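Side-chain contacts in lysozyme M1 (Streptomyces coelicolor, PDB 1JFX), which hydrolyses the beta-1,4 linkages between N-acetylmuramic acid and N-acetylglucosamine in bacterial cell-wall peptidoglycan, including diacetylated muramic acid, and so breaks down the wall: residues 30-35 / 43-48; 64-69 / 102-107; 122-127 / 133-138; 168-173 / 180-185. All blocks are in the same frame, centred on the assembly; numbering follows the deposited sequence.

Overall arrangement
The four contacts follow one another along a single catalytic chain with a beta-alpha-barrel fold, and each closes before the next opens. Contacts 1, 3 and 4 reach the same mixed sheet, through strands 29-36, 136-139 and 181-185. Contact 2 ties together the loops that follow strands 58-64 and 96-98. Centres lie 18 to 23 Å apart. Contacts 1 and 4 are on opposite sides of the chain's centre, yet Tyr31 and Phe181 pack together between them. Tyr138 and Gln183 join contacts 3 and 4, and the backbones of Thr35 and Phe64 join contacts 1 and 2. Contact 2 lies nearest the predicted active-site residues Asp98 and Glu100.

Contact 1: 30-35 / 43-48; sequences AYIKAT and DRFSAN
Phe45, at the start of helix 45-54, presses its ring against residues 32-34 of strand 29-36. Its CG is anti to the backbone N (chi1 178°), which sends the ring toward the strand. Ala34 CB lies over one face, 3.9 Å from the centroid of the Phe45 ring, and makes a CH-pi contact. It sits off centre, toward the rim at CD1 and CE1. The carbonyl of Lys33 is at the ring edge instead, with its O 3.3 Å from Phe45 CD1. The side chains of Ile32 and Phe45 cross at about a right angle, and Ile32 CG2 comes obliquely to the ring, 3.7 Å from Phe45 CD1. Tyr49 and Ala61 add to the packing round this ring. The pairing is that of a beta-alpha unit of the barrel: the chain leaves strand 29-36, and helix 45-54 then packs back on it before strand 58-64 lines up parallel beside it. One turn further along the helix, Asn48 N is bonded to Arg44 O. The side chain of Asn48 points toward the strand, and its CB meets Ile32 CG2 at 3.6 Å. Ile32 thus offers the same methyl to both helix residues, while its CD1 reaches the Asn48 carbonyl, 3.7 Å from the O. The amide of Asn48 serves two partners. Its OD1 accepts a hydrogen bond from Trp19 NE1, and its ND2 donates to a water 3.2 Å away. That water in turn donates to Lys33 O at 3.1 Å, so it links the buried helix amide to the strand backbone.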
loop_
_atom_site.group_PDB
_atom_site.type_symbol
_atom_site.label_atom_id
_atom_site.label_comp_id
_atom_site.label_asym_id
_atom_site.label_seq_id
_atom_site.Cartn_x
_atom_site.Cartn_y
_atom_site.Cartn_z
ATOM N N ALA A 30 -3.527 3.428 8.569
ATOM C CA ALA A 30 -3.638 2.037 8.184
ATOM C C ALA A 30 -3.939 1.875 6.701
ATOM O O ALA A 30 -4.616 2.704 6.102
ATOM C CB ALA A 30 -4.742 1.341 9.001
ATOM N N TYR A 31 -3.396 0.811 6.116
ATOM C CA TYR A 31 -3.726 0.447 4.745
ATOM C C TYR A 31 -4.494 -0.862 4.897
ATOM O O TYR A 31 -4.136 -1.719 5.705
ATOM C CB TYR A 31 -2.484 0.297 3.872
ATOM C CG TYR A 31 -2.168 1.597 3.157
ATOM C CD1 TYR A 31 -3.028 2.105 2.171
ATOM C CD2 TYR A 31 -1.018 2.327 3.471
ATOM C CE1 TYR A 31 -2.745 3.308 1.512
ATOM C CE2 TYR A 31 -0.733 3.525 2.817
ATOM C CZ TYR A 31 -1.594 4.009 1.840
ATOM O OH TYR A 31 -1.288 5.178 1.181
ATOM N N ILE A 32 -5.569 -0.985 4.122
ATOM C CA ILE A 32 -6.491 -2.119 4.189
ATOM C C ILE A 32 -6.631 -2.807 2.828
ATOM O O ILE A 32 -6.884 -2.145 1.825
ATOM C CB ILE A 32 -7.876 -1.583 4.628
ATOM C CG1 ILE A 32 -7.734 -0.891 5.988
ATOM C CG2 ILE A 32 -8.922 -2.712 4.657
ATOM C CD1 ILE A 32 -8.870 0.100 6.308
ATOM N N LYS A 33 -6.487 -4.128 2.783
ATOM C CA LYS A 33 -6.602 -4.799 1.498
ATOM C C LYS A 33 -8.021 -4.707 0.952
ATOM O O LYS A 33 -8.994 -4.970 1.663
ATOM C CB LYS A 33 -6.209 -6.262 1.614
ATOM C CG LYS A 33 -6.140 -6.966 0.252
ATOM C CD LYS A 33 -5.486 -8.327 0.376
ATOM C CE LYS A 33 -5.356 -8.992 -0.981
ATOM N NZ LYS A 33 -4.468 -10.191 -0.861
ATOM N N ALA A 34 -8.113 -4.333 -0.320
ATOM C CA ALA A 34 -9.389 -4.216 -0.994
ATOM C C ALA A 34 -9.569 -5.270 -2.071
ATOM O O ALA A 34 -10.461 -6.107 -1.988
ATOM C CB ALA A 34 -9.528 -2.830 -1.610
ATOM N N THR A 35 -8.710 -5.224 -3.080
ATOM C CA THR A 35 -8.820 -6.118 -4.223
ATOM C C THR A 35 -7.510 -6.837 -4.540
ATOM O O THR A 35 -6.450 -6.469 -4.044
ATOM C CB THR A 35 -9.191 -5.298 -5.459
ATOM O OG1 THR A 35 -8.344 -4.134 -5.499
ATOM C CG2 THR A 35 -10.654 -4.819 -5.381
ATOM N N ASP A 43 -13.055 -9.816 1.849
ATOM C CA ASP A 43 -14.338 -9.836 2.548
ATOM C C ASP A 43 -14.467 -8.915 3.744
ATOM O O ASP A 43 -15.584 -8.571 4.123
ATOM C CB ASP A 43 -14.696 -11.254 3.006
ATOM C CG ASP A 43 -15.117 -12.153 1.862
ATOM O OD1 ASP A 43 -15.840 -11.676 0.963
ATOM O OD2 ASP A 43 -14.740 -13.344 1.874
ATOM N N ARG A 44 -13.339 -8.521 4.332
ATOM C CA ARG A 44 -13.366 -7.641 5.499
ATOM C C ARG A 44 -13.165 -6.184 5.111
ATOM O O ARG A 44 -13.233 -5.314 5.973
ATOM C CB ARG A 44 -12.255 -8.017 6.478
ATOM C CG ARG A 44 -12.338 -9.423 7.076
ATOM C CD ARG A 44 -13.300 -9.490 8.229
ATOM N NE ARG A 44 -13.209 -10.773 8.925
ATOM C CZ ARG A 44 -13.971 -11.101 9.962
ATOM N NH1 ARG A 44 -14.876 -10.239 10.419
ATOM N NH2 ARG A 44 -13.833 -12.287 10.536
ATOM N N PHE A 45 -12.924 -5.914 3.828
ATOM C CA PHE A 45 -12.660 -4.540 3.397
ATOM C C PHE A 45 -13.658 -3.458 3.795
ATOM O O PHE A 45 -13.269 -2.457 4.384
ATOM C CB PHE A 45 -12.462 -4.440 1.881
ATOM C CG PHE A 45 -12.241 -3.030 1.419
ATOM C CD1 PHE A 45 -11.034 -2.387 1.669
ATOM C CD2 PHE A 45 -13.277 -2.306 0.833
ATOM C CE1 PHE A 45 -10.865 -1.037 1.347
ATOM C CE2 PHE A 45 -13.123 -0.965 0.510
ATOM C CZ PHE A 45 -11.918 -0.324 0.767
ATOM N N SER A 46 -14.932 -3.639 3.449
ATOM C CA SER A 46 -15.931 -2.628 3.769
ATOM C C SER A 46 -16.017 -2.271 5.243
ATOM O O SER A 46 -16.090 -1.091 5.598
ATOM C CB SER A 46 -17.309 -3.067 3.266
ATOM O OG SER A 46 -17.378 -2.939 1.862
ATOM N N ALA A 47 -16.007 -3.285 6.099
ATOM C CA ALA A 47 -16.093 -3.030 7.526
ATOM C C ALA A 47 -14.821 -2.349 8.017
ATOM O O ALA A 47 -14.887 -1.398 8.783
ATOM C CB ALA A 47 -16.332 -4.333 8.287
ATOM N N ASN A 48 -13.660 -2.817 7.572
ATOM C CA ASN A 48 -12.421 -2.193 8.022
ATOM C C ASN A 48 -12.349 -0.735 7.586
ATOM O O ASN A 48 -11.997 0.148 8.360
ATOM C CB ASN A 48 -11.199 -2.937 7.479
ATOM C CG ASN A 48 -10.911 -4.216 8.239
ATOM O OD1 ASN A 48 -11.196 -4.312 9.435
ATOM N ND2 ASN A 48 -10.321 -5.197 7.556
HETATM O O HOH W 1 -9.593 -5.922 4.559
#

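Contact 2: 64-69 / 102-107; sequences FARPNA and NPSGAM
Arg66 lays its guanidinium group against the ring of Pro103. Pro103 CG sits over one face of the group, 3.6 Å from Arg66 NH2, and is offset toward its rim. Phe64 meets the same proline at its next ring carbon. Pro103 CD stands at the edge of the aromatic ring, near its plane, and 4.1 Å from Phe64 CE1. Pro103 therefore touches a flat cation with one ring carbon and an aromatic edge with the next. The Arg66 chain bends at CB-CG (chi2 -63°), and this brings its end closer to the facing loop. Its NH1 lies 3.4 Å from Ser104 OG. Water carries the clearer polar link. One molecule accepts from Arg66 NH1 at 3.0 Å and donates to Asn68 OD1 and, across the contact, to Asn102 OD1. Asn102 OD1 also accepts from Ser104 N at 3.0 Å in an Asx turn. The N-H points well at the oxygen (164°), but it arrives from above the carbonyl plane. This turn shapes the backbone that presents Pro103 and Ser104. Further out, a salt bridge from Arg66 NH2 to Glu36 holds the guanidinium from the side of strand 29-36, and a second water takes a bond from the same nitrogen. Phe64 also packs on Asp98 and Glu100, both predicted active-site residues. The contact joins two neighbouring loops at the C-terminal ends of parallel strands 58-64 and 96-98, the end of a beta-alpha-barrel where the active site normally lies.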
loop_
_atom_site.group_PDB
_atom_site.type_symbol
_atom_site.label_atom_id
_atom_site.label_comp_id
_atom_site.label_asym_id
_atom_site.label_seq_id
_atom_site.Cartn_x
_atom_site.Cartn_y
_atom_site.Cartn_z
ATOM N N PHE A 64 -3.658 -5.916 -4.517
ATOM C CA PHE A 64 -2.583 -6.881 -4.729
ATOM C C PHE A 64 -2.567 -7.203 -6.231
ATOM O O PHE A 64 -3.468 -7.857 -6.766
ATOM C CB PHE A 64 -2.816 -8.146 -3.905
ATOM C CG PHE A 64 -1.631 -9.077 -3.887
ATOM C CD1 PHE A 64 -1.282 -9.800 -5.022
ATOM C CD2 PHE A 64 -0.862 -9.221 -2.733
ATOM C CE1 PHE A 64 -0.169 -10.671 -5.009
ATOM C CE2 PHE A 64 0.249 -10.085 -2.706
ATOM C CZ PHE A 64 0.591 -10.809 -3.850
ATOM N N ALA A 65 -1.540 -6.717 -6.915
ATOM C CA ALA A 65 -1.421 -6.916 -8.355
ATOM C C ALA A 65 -1.150 -8.344 -8.810
ATOM O O ALA A 65 -0.431 -9.079 -8.158
ATOM C CB ALA A 65 -0.303 -6.030 -8.895
ATOM N N ARG A 66 -1.723 -8.708 -9.955
ATOM C CA ARG A 66 -1.441 -9.994 -10.596
ATOM C C ARG A 66 -1.239 -9.550 -12.050
ATOM O O ARG A 66 -2.137 -9.674 -12.890
ATOM C CB ARG A 66 -2.619 -10.960 -10.480
ATOM C CG ARG A 66 -2.911 -11.415 -9.042
ATOM C CD ARG A 66 -1.754 -12.200 -8.409
ATOM N NE ARG A 66 -2.230 -12.865 -7.199
ATOM C CZ ARG A 66 -2.556 -14.150 -7.141
ATOM N NH1 ARG A 66 -2.437 -14.914 -8.227
ATOM N NH2 ARG A 66 -3.032 -14.666 -6.013
ATOM N N PRO A 67 -0.050 -9.020 -12.363
ATOM C CA PRO A 67 0.250 -8.543 -13.715
ATOM C C PRO A 67 0.048 -9.526 -14.866
ATOM O O PRO A 67 -0.063 -9.109 -16.013
ATOM C CB PRO A 67 1.696 -8.046 -13.589
ATOM C CG PRO A 67 1.744 -7.539 -12.178
ATOM C CD PRO A 67 1.043 -8.673 -11.432
ATOM N N ASN A 68 0.010 -10.823 -14.569
ATOM C CA ASN A 68 -0.192 -11.840 -15.605
ATOM C C ASN A 68 -1.656 -11.925 -16.026
ATOM O O ASN A 68 -1.958 -12.371 -17.126
ATOM C CB ASN A 68 0.174 -13.224 -15.067
ATOM C CG ASN A 68 -0.647 -13.593 -13.836
ATOM O OD1 ASN A 68 -0.470 -13.003 -12.775
ATOM N ND2 ASN A 68 -1.569 -14.553 -13.979
ATOM N N ALA A 69 -2.551 -11.493 -15.139
ATOM C CA ALA A 69 -3.985 -11.625 -15.357
ATOM C C ALA A 69 -4.716 -10.612 -16.224
ATOM O O ALA A 69 -5.772 -10.929 -16.771
ATOM C CB ALA A 69 -4.689 -11.722 -13.996
ATOM N N ASN A 102 5.248 -13.157 -7.143
ATOM C CA ASN A 102 4.071 -13.905 -7.565
ATOM C C ASN A 102 3.880 -15.073 -6.592
ATOM O O ASN A 102 4.807 -15.833 -6.333
ATOM C CB ASN A 102 4.304 -14.427 -8.993
ATOM C CG ASN A 102 3.063 -15.046 -9.621
ATOM O OD1 ASN A 102 2.022 -15.200 -8.976
ATOM N ND2 ASN A 102 3.174 -15.413 -10.894
ATOM N N PRO A 103 2.681 -15.213 -6.017
ATOM C CA PRO A 103 2.453 -16.323 -5.089
ATOM C C PRO A 103 2.135 -17.627 -5.835
ATOM O O PRO A 103 2.115 -18.697 -5.239
ATOM C CB PRO A 103 1.267 -15.833 -4.251
ATOM C CG PRO A 103 0.485 -14.993 -5.236
ATOM C CD PRO A 103 1.577 -14.230 -5.971
ATOM N N SER A 104 1.888 -17.539 -7.139
ATOM C CA SER A 104 1.538 -18.739 -7.899
ATOM C C SER A 104 2.030 -18.727 -9.338
ATOM O O SER A 104 1.241 -18.759 -10.280
ATOM C CB SER A 104 0.027 -18.930 -7.888
ATOM O OG SER A 104 -0.619 -17.738 -8.286
ATOM N N GLY A 105 3.340 -18.695 -9.508
ATOM C CA GLY A 105 3.897 -18.677 -10.842
ATOM C C GLY A 105 5.214 -17.934 -10.840
ATOM O O GLY A 105 5.730 -17.606 -9.768
ATOM N N ALA A 106 5.750 -17.662 -12.028
ATOM C CA ALA A 106 7.024 -16.947 -12.149
ATOM C C ALA A 106 6.974 -15.684 -11.287
ATOM O O ALA A 106 5.972 -14.952 -11.283
ATOM C CB ALA A 106 7.307 -16.593 -13.619
ATOM N N MET A 107 8.053 -15.419 -10.561
ATOM C CA MET A 107 8.045 -14.267 -9.671
ATOM C C MET A 107 7.760 -12.936 -10.349
ATOM O O MET A 107 7.163 -12.054 -9.719
ATOM C CB MET A 107 9.335 -14.193 -8.845
ATOM C CG MET A 107 10.568 -13.726 -9.558
ATOM S SD MET A 107 11.934 -13.404 -8.370
ATOM C CE MET A 107 11.639 -11.765 -7.880
HETATM O O HOH W 2 -0.511 -14.822 -10.560
HETATM O O HOH W 3 -2.384 -17.495 -5.382
#

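Contact 3: 122-127 / 133-138; sequences DFHARY and RDVVIY
Helix 113-131 lies beside the chain that leads into strand 136-139, and the two backbones come nearest at His124 and Val135, whose CA atoms are 5.9 Å apart. A water bridges them. It donates to His124 O and Arg133 O, both at 2.8 Å, and accepts from Val135 N at 2.7 Å. The same water lies in the plane of the Tyr127 ring, at its edge. These are the helix and second strand of a beta-alpha-beta unit that begins with strand 96-98. Val135 is the apolar centre of the contact. Its CG2 meets the edge of the Phe123 ring, 4.0 Å from CE1, while its CB packs obliquely on Tyr127 CD2 at 3.7 Å. Val135 CG1 reaches the third helix ring, that of His124. Tyr127 is fixed at its far end, where its OH bonds to Gly84 and Gly95. With CG anti to the backbone N (chi1 171°), the His124 ring swings toward Asp134. His124 NE2 donates to Asp134 OD1 at 3.1 Å. The bond is bent, 138° at the hydrogen, and NE2 comes from above the carboxylate plane. Asp134 OD1 also forms a salt bridge with Lys128. The carboxylate would probably stabilise positive charge on the imidazole, an effect that the salt bridge to Lys128 would be expected to weaken.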
loop_
_atom_site.group_PDB
_atom_site.type_symbol
_atom_site.label_atom_id
_atom_site.label_comp_id
_atom_site.label_asym_id
_atom_site.label_seq_id
_atom_site.Cartn_x
_atom_site.Cartn_y
_atom_site.Cartn_z
ATOM N N ASP A 122 1.182 1.941 -16.628
ATOM C CA ASP A 122 -0.226 1.947 -17.005
ATOM C C ASP A 122 -1.122 1.991 -15.769
ATOM O O ASP A 122 -2.132 2.706 -15.748
ATOM C CB ASP A 122 -0.571 0.713 -17.849
ATOM C CG ASP A 122 -0.007 0.785 -19.265
ATOM O OD1 ASP A 122 0.478 1.863 -19.671
ATOM O OD2 ASP A 122 -0.077 -0.245 -19.977
ATOM N N PHE A 123 -0.771 1.221 -14.743
ATOM C CA PHE A 123 -1.562 1.225 -13.522
ATOM C C PHE A 123 -1.505 2.623 -12.904
ATOM O O PHE A 123 -2.525 3.178 -12.484
ATOM C CB PHE A 123 -1.045 0.173 -12.525
ATOM C CG PHE A 123 -1.957 -0.051 -11.340
ATOM C CD1 PHE A 123 -2.038 0.883 -10.305
ATOM C CD2 PHE A 123 -2.753 -1.195 -11.270
ATOM C CE1 PHE A 123 -2.909 0.672 -9.212
ATOM C CE2 PHE A 123 -3.613 -1.419 -10.193
ATOM C CZ PHE A 123 -3.697 -0.483 -9.158
ATOM N N HIS A 124 -0.315 3.205 -12.857
ATOM C CA HIS A 124 -0.184 4.535 -12.292
ATOM C C HIS A 124 -1.002 5.560 -13.090
ATOM O O HIS A 124 -1.724 6.370 -12.516
ATOM C CB HIS A 124 1.297 4.961 -12.246
ATOM C CG HIS A 124 1.497 6.396 -11.867
ATOM N ND1 HIS A 124 1.276 7.436 -12.748
ATOM C CD2 HIS A 124 1.831 6.971 -10.685
ATOM C CE1 HIS A 124 1.459 8.585 -12.123
ATOM N NE2 HIS A 124 1.794 8.333 -10.870
ATOM N N ALA A 125 -0.902 5.513 -14.414
ATOM C CA ALA A 125 -1.623 6.470 -15.243
ATOM C C ALA A 125 -3.125 6.373 -15.054
ATOM O O ALA A 125 -3.800 7.400 -14.924
ATOM C CB ALA A 125 -1.283 6.272 -16.707
ATOM N N ARG A 126 -3.652 5.152 -15.030
ATOM C CA ARG A 126 -5.095 4.990 -14.887
ATOM C C ARG A 126 -5.568 5.319 -13.478
ATOM O O ARG A 126 -6.637 5.924 -13.304
ATOM C CB ARG A 126 -5.521 3.573 -15.281
ATOM C CG ARG A 126 -7.037 3.323 -15.242
ATOM C CD ARG A 126 -7.854 4.385 -16.013
ATOM N NE ARG A 126 -7.399 4.622 -17.386
ATOM C CZ ARG A 126 -7.985 4.134 -18.480
ATOM N NH1 ARG A 126 -9.063 3.356 -18.396
ATOM N NH2 ARG A 126 -7.513 4.461 -19.674
ATOM N N TYR A 127 -4.791 4.944 -12.471
ATOM C CA TYR A 127 -5.204 5.252 -11.109
ATOM C C TYR A 127 -5.245 6.775 -10.928
ATOM O O TYR A 127 -6.150 7.299 -10.267
ATOM C CB TYR A 127 -4.250 4.625 -10.087
ATOM C CG TYR A 127 -4.752 4.805 -8.676
ATOM C CD1 TYR A 127 -5.899 4.134 -8.236
ATOM C CD2 TYR A 127 -4.135 5.703 -7.802
ATOM C CE1 TYR A 127 -6.429 4.370 -6.962
ATOM C CE2 TYR A 127 -4.651 5.940 -6.527
ATOM C CZ TYR A 127 -5.804 5.276 -6.117
ATOM O OH TYR A 127 -6.337 5.549 -4.877
ATOM N N ARG A 133 -4.732 11.034 -7.826
ATOM C CA ARG A 133 -3.575 10.745 -6.987
ATOM C C ARG A 133 -2.511 9.850 -7.590
ATOM O O ARG A 133 -2.804 8.989 -8.421
ATOM C CB ARG A 133 -4.016 10.079 -5.678
ATOM C CG ARG A 133 -5.088 10.807 -4.875
ATOM C CD ARG A 133 -4.681 12.244 -4.518
ATOM N NE ARG A 133 -3.349 12.367 -3.904
ATOM C CZ ARG A 133 -3.089 12.282 -2.599
ATOM N NH1 ARG A 133 -4.064 12.061 -1.721
ATOM N NH2 ARG A 133 -1.840 12.443 -2.163
ATOM N N ASP A 134 -1.270 10.073 -7.147
ATOM C CA ASP A 134 -0.126 9.235 -7.535
ATOM C C ASP A 134 -0.209 7.985 -6.642
ATOM O O ASP A 134 -0.154 8.081 -5.412
ATOM C CB ASP A 134 1.205 9.944 -7.257
ATOM C CG ASP A 134 1.500 11.053 -8.244
ATOM O OD1 ASP A 134 1.094 10.934 -9.416
ATOM O OD2 ASP A 134 2.166 12.045 -7.858
ATOM N N VAL A 135 -0.334 6.816 -7.256
ATOM C CA VAL A 135 -0.444 5.584 -6.497
ATOM C C VAL A 135 0.838 5.315 -5.703
ATOM O O VAL A 135 1.944 5.594 -6.173
ATOM C CB VAL A 135 -0.745 4.389 -7.438
ATOM C CG1 VAL A 135 0.474 4.086 -8.313
ATOM C CG2 VAL A 135 -1.165 3.162 -6.611
ATOM N N VAL A 136 0.678 4.811 -4.481
ATOM C CA VAL A 136 1.819 4.466 -3.639
ATOM C C VAL A 136 2.234 3.047 -4.033
ATOM O O VAL A 136 1.389 2.168 -4.158
ATOM C CB VAL A 136 1.408 4.491 -2.151
ATOM C CG1 VAL A 136 2.530 3.946 -1.271
ATOM C CG2 VAL A 136 1.054 5.921 -1.759
ATOM N N ILE A 137 3.528 2.815 -4.226
ATOM C CA ILE A 137 4.000 1.489 -4.597
ATOM C C ILE A 137 4.556 0.727 -3.391
ATOM O O ILE A 137 5.504 1.183 -2.735
ATOM C CB ILE A 137 5.107 1.569 -5.699
ATOM C CG1 ILE A 137 4.495 2.070 -7.015
ATOM C CG2 ILE A 137 5.752 0.177 -5.909
ATOM C CD1 ILE A 137 5.536 2.320 -8.116
ATOM N N TYR A 138 3.932 -0.411 -3.088
ATOM C CA TYR A 138 4.398 -1.287 -2.005
ATOM C C TYR A 138 5.093 -2.455 -2.674
ATOM O O TYR A 138 4.507 -3.119 -3.544
ATOM C CB TYR A 138 3.230 -1.832 -1.161
ATOM C CG TYR A 138 3.614 -3.005 -0.250
ATOM C CD1 TYR A 138 3.655 -4.320 -0.738
ATOM C CD2 TYR A 138 3.946 -2.796 1.097
ATOM C CE1 TYR A 138 4.011 -5.388 0.086
ATOM C CE2 TYR A 138 4.295 -3.860 1.934
ATOM C CZ TYR A 138 4.327 -5.158 1.422
ATOM O OH TYR A 138 4.662 -6.225 2.247
HETATM O O HOH W 4 -1.453 6.935 -9.747
#

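Contact 4: 168-173 / 180-185; sequences SAPTVP and TFWQYS
Pro170 lays its ring over one face of the Trp182 indole. Pro170 CD stands over the centre of the six-membered ring, 3.5 Å from its centroid and only 6° off the normal, in a CH-pi contact. The other two methylene carbons follow the indole toward its five-membered ring: CG lies 3.7 Å from Trp182 CD2, and CB lies 3.6 Å from Trp182 NE1. The proline thus spans both rings of the indole. Trp182 holds CG anti to the backbone N (chi1 164°), which carries the ring away from strand 181-185 toward the loop. The residue two places on closes the opposite face, where Tyr184 CB lies 3.4 Å above the ring plane, offset toward the rim. In the barrel, the loop after strand 160-163 turns back here over strand 181-185, which is parallel to 160-163 and antiparallel to 196-202. Pro170 also packs on Val162 of the first of these strands and on Trp179. Trp182 NE1 donates to the backbone O of His164, which gives the indole a polar anchor at the start of the same loop. At its far rim the indole meets backbone atoms. Ser168 O approaches the edge near the ring plane, 3.4 Å from Trp182 CH2. Ala169 CA comes obliquely to the same carbon, at 3.6 Å, while its methyl group points away from the strand.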
loop_
_atom_site.group_PDB
_atom_site.type_symbol
_atom_site.label_atom_id
_atom_site.label_comp_id
_atom_site.label_asym_id
_atom_site.label_seq_id
_atom_site.Cartn_x
_atom_site.Cartn_y
_atom_site.Cartn_z
ATOM N N SER A 168 17.054 -2.308 11.237
ATOM C CA SER A 168 16.988 -1.022 11.922
ATOM C C SER A 168 16.565 0.144 11.027
ATOM O O SER A 168 16.036 1.135 11.516
ATOM C CB SER A 168 18.333 -0.717 12.591
ATOM O OG SER A 168 19.343 -0.534 11.635
ATOM N N ALA A 169 16.803 0.007 9.726
ATOM C CA ALA A 169 16.462 1.013 8.720
ATOM C C ALA A 169 16.334 0.213 7.423
ATOM O O ALA A 169 17.077 -0.745 7.204
ATOM C CB ALA A 169 17.580 2.058 8.606
ATOM N N PRO A 170 15.409 0.605 6.538
ATOM C CA PRO A 170 15.228 -0.139 5.288
ATOM C C PRO A 170 16.194 0.158 4.160
ATOM O O PRO A 170 16.656 1.288 4.006
ATOM C CB PRO A 170 13.792 0.205 4.900
ATOM C CG PRO A 170 13.712 1.676 5.289
ATOM C CD PRO A 170 14.482 1.753 6.617
ATOM N N THR A 171 16.483 -0.867 3.361
ATOM C CA THR A 171 17.330 -0.692 2.191
ATOM C C THR A 171 16.407 -0.201 1.077
ATOM O O THR A 171 15.371 -0.799 0.795
ATOM C CB THR A 171 18.004 -2.014 1.784
ATOM O OG1 THR A 171 18.910 -2.404 2.817
ATOM C CG2 THR A 171 18.777 -1.854 0.466
ATOM N N VAL A 172 16.787 0.907 0.456
ATOM C CA VAL A 172 15.990 1.515 -0.596
ATOM C C VAL A 172 16.650 1.378 -1.962
ATOM O O VAL A 172 17.832 1.687 -2.114
ATOM C CB VAL A 172 15.792 3.020 -0.288
ATOM C CG1 VAL A 172 15.008 3.707 -1.416
ATOM C CG2 VAL A 172 15.075 3.177 1.051
ATOM N N PRO A 173 15.907 0.879 -2.963
ATOM C CA PRO A 173 16.457 0.729 -4.318
ATOM C C PRO A 173 16.825 2.111 -4.854
ATOM O O PRO A 173 16.216 3.114 -4.485
ATOM C CB PRO A 173 15.296 0.135 -5.113
ATOM C CG PRO A 173 14.471 -0.578 -4.073
ATOM C CD PRO A 173 14.526 0.358 -2.889
ATOM N N THR A 180 8.529 6.403 1.858
ATOM C CA THR A 180 7.436 7.161 2.461
ATOM C C THR A 180 6.825 6.325 3.594
ATOM O O THR A 180 6.566 6.842 4.677
ATOM C CB THR A 180 6.384 7.522 1.392
ATOM O OG1 THR A 180 6.980 8.430 0.451
ATOM C CG2 THR A 180 5.163 8.200 2.029
ATOM N N PHE A 181 6.599 5.040 3.337
ATOM C CA PHE A 181 6.103 4.120 4.370
ATOM C C PHE A 181 7.091 2.968 4.408
ATOM O O PHE A 181 7.744 2.666 3.403
ATOM C CB PHE A 181 4.715 3.564 4.027
ATOM C CG PHE A 181 3.621 4.586 4.098
ATOM C CD1 PHE A 181 3.091 4.969 5.327
ATOM C CD2 PHE A 181 3.109 5.146 2.941
ATOM C CE1 PHE A 181 2.063 5.893 5.400
ATOM C CE2 PHE A 181 2.069 6.079 3.004
ATOM C CZ PHE A 181 1.548 6.452 4.225
ATOM N N TRP A 182 7.204 2.319 5.563
ATOM C CA TRP A 182 8.110 1.188 5.692
ATOM C C TRP A 182 7.467 0.120 6.572
ATOM O O TRP A 182 7.141 0.366 7.733
ATOM C CB TRP A 182 9.447 1.660 6.280
ATOM C CG TRP A 182 10.357 0.585 6.815
ATOM C CD1 TRP A 182 10.499 -0.702 6.361
ATOM C CD2 TRP A 182 11.256 0.724 7.922
ATOM N NE1 TRP A 182 11.439 -1.368 7.130
ATOM C CE2 TRP A 182 11.913 -0.513 8.090
ATOM C CE3 TRP A 182 11.566 1.781 8.790
ATOM C CZ2 TRP A 182 12.862 -0.724 9.097
ATOM C CZ3 TRP A 182 12.509 1.572 9.788
ATOM C CH2 TRP A 182 13.141 0.325 9.933
ATOM N N GLN A 183 7.251 -1.059 5.990
ATOM C CA GLN A 183 6.676 -2.180 6.735
ATOM C C GLN A 183 7.884 -2.886 7.346
ATOM O O GLN A 183 8.655 -3.529 6.630
ATOM C CB GLN A 183 5.942 -3.122 5.788
ATOM C CG GLN A 183 5.078 -4.166 6.490
ATOM C CD GLN A 183 4.477 -5.100 5.476
ATOM O OE1 GLN A 183 5.197 -5.887 4.854
ATOM N NE2 GLN A 183 3.161 -5.001 5.266
ATOM N N TYR A 184 8.033 -2.777 8.665
ATOM C CA TYR A 184 9.198 -3.339 9.352
ATOM C C TYR A 184 8.958 -4.614 10.131
ATOM O O TYR A 184 9.899 -5.202 10.680
ATOM C CB TYR A 184 9.815 -2.271 10.269
ATOM C CG TYR A 184 8.897 -1.775 11.367
ATOM C CD1 TYR A 184 8.807 -2.454 12.575
ATOM C CD2 TYR A 184 8.111 -0.628 11.189
ATOM C CE1 TYR A 184 7.964 -2.018 13.583
ATOM C CE2 TYR A 184 7.252 -0.176 12.204
ATOM C CZ TYR A 184 7.194 -0.887 13.398
ATOM O OH TYR A 184 6.395 -0.480 14.429
ATOM N N SER A 185 7.705 -5.041 10.189
ATOM C CA SER A 185 7.368 -6.279 10.875
ATOM C C SER A 185 6.053 -6.836 10.376
ATOM O O SER A 185 5.154 -6.076 10.019
ATOM C CB SER A 185 7.247 -6.057 12.379
ATOM O OG SER A 185 6.881 -7.267 13.033
#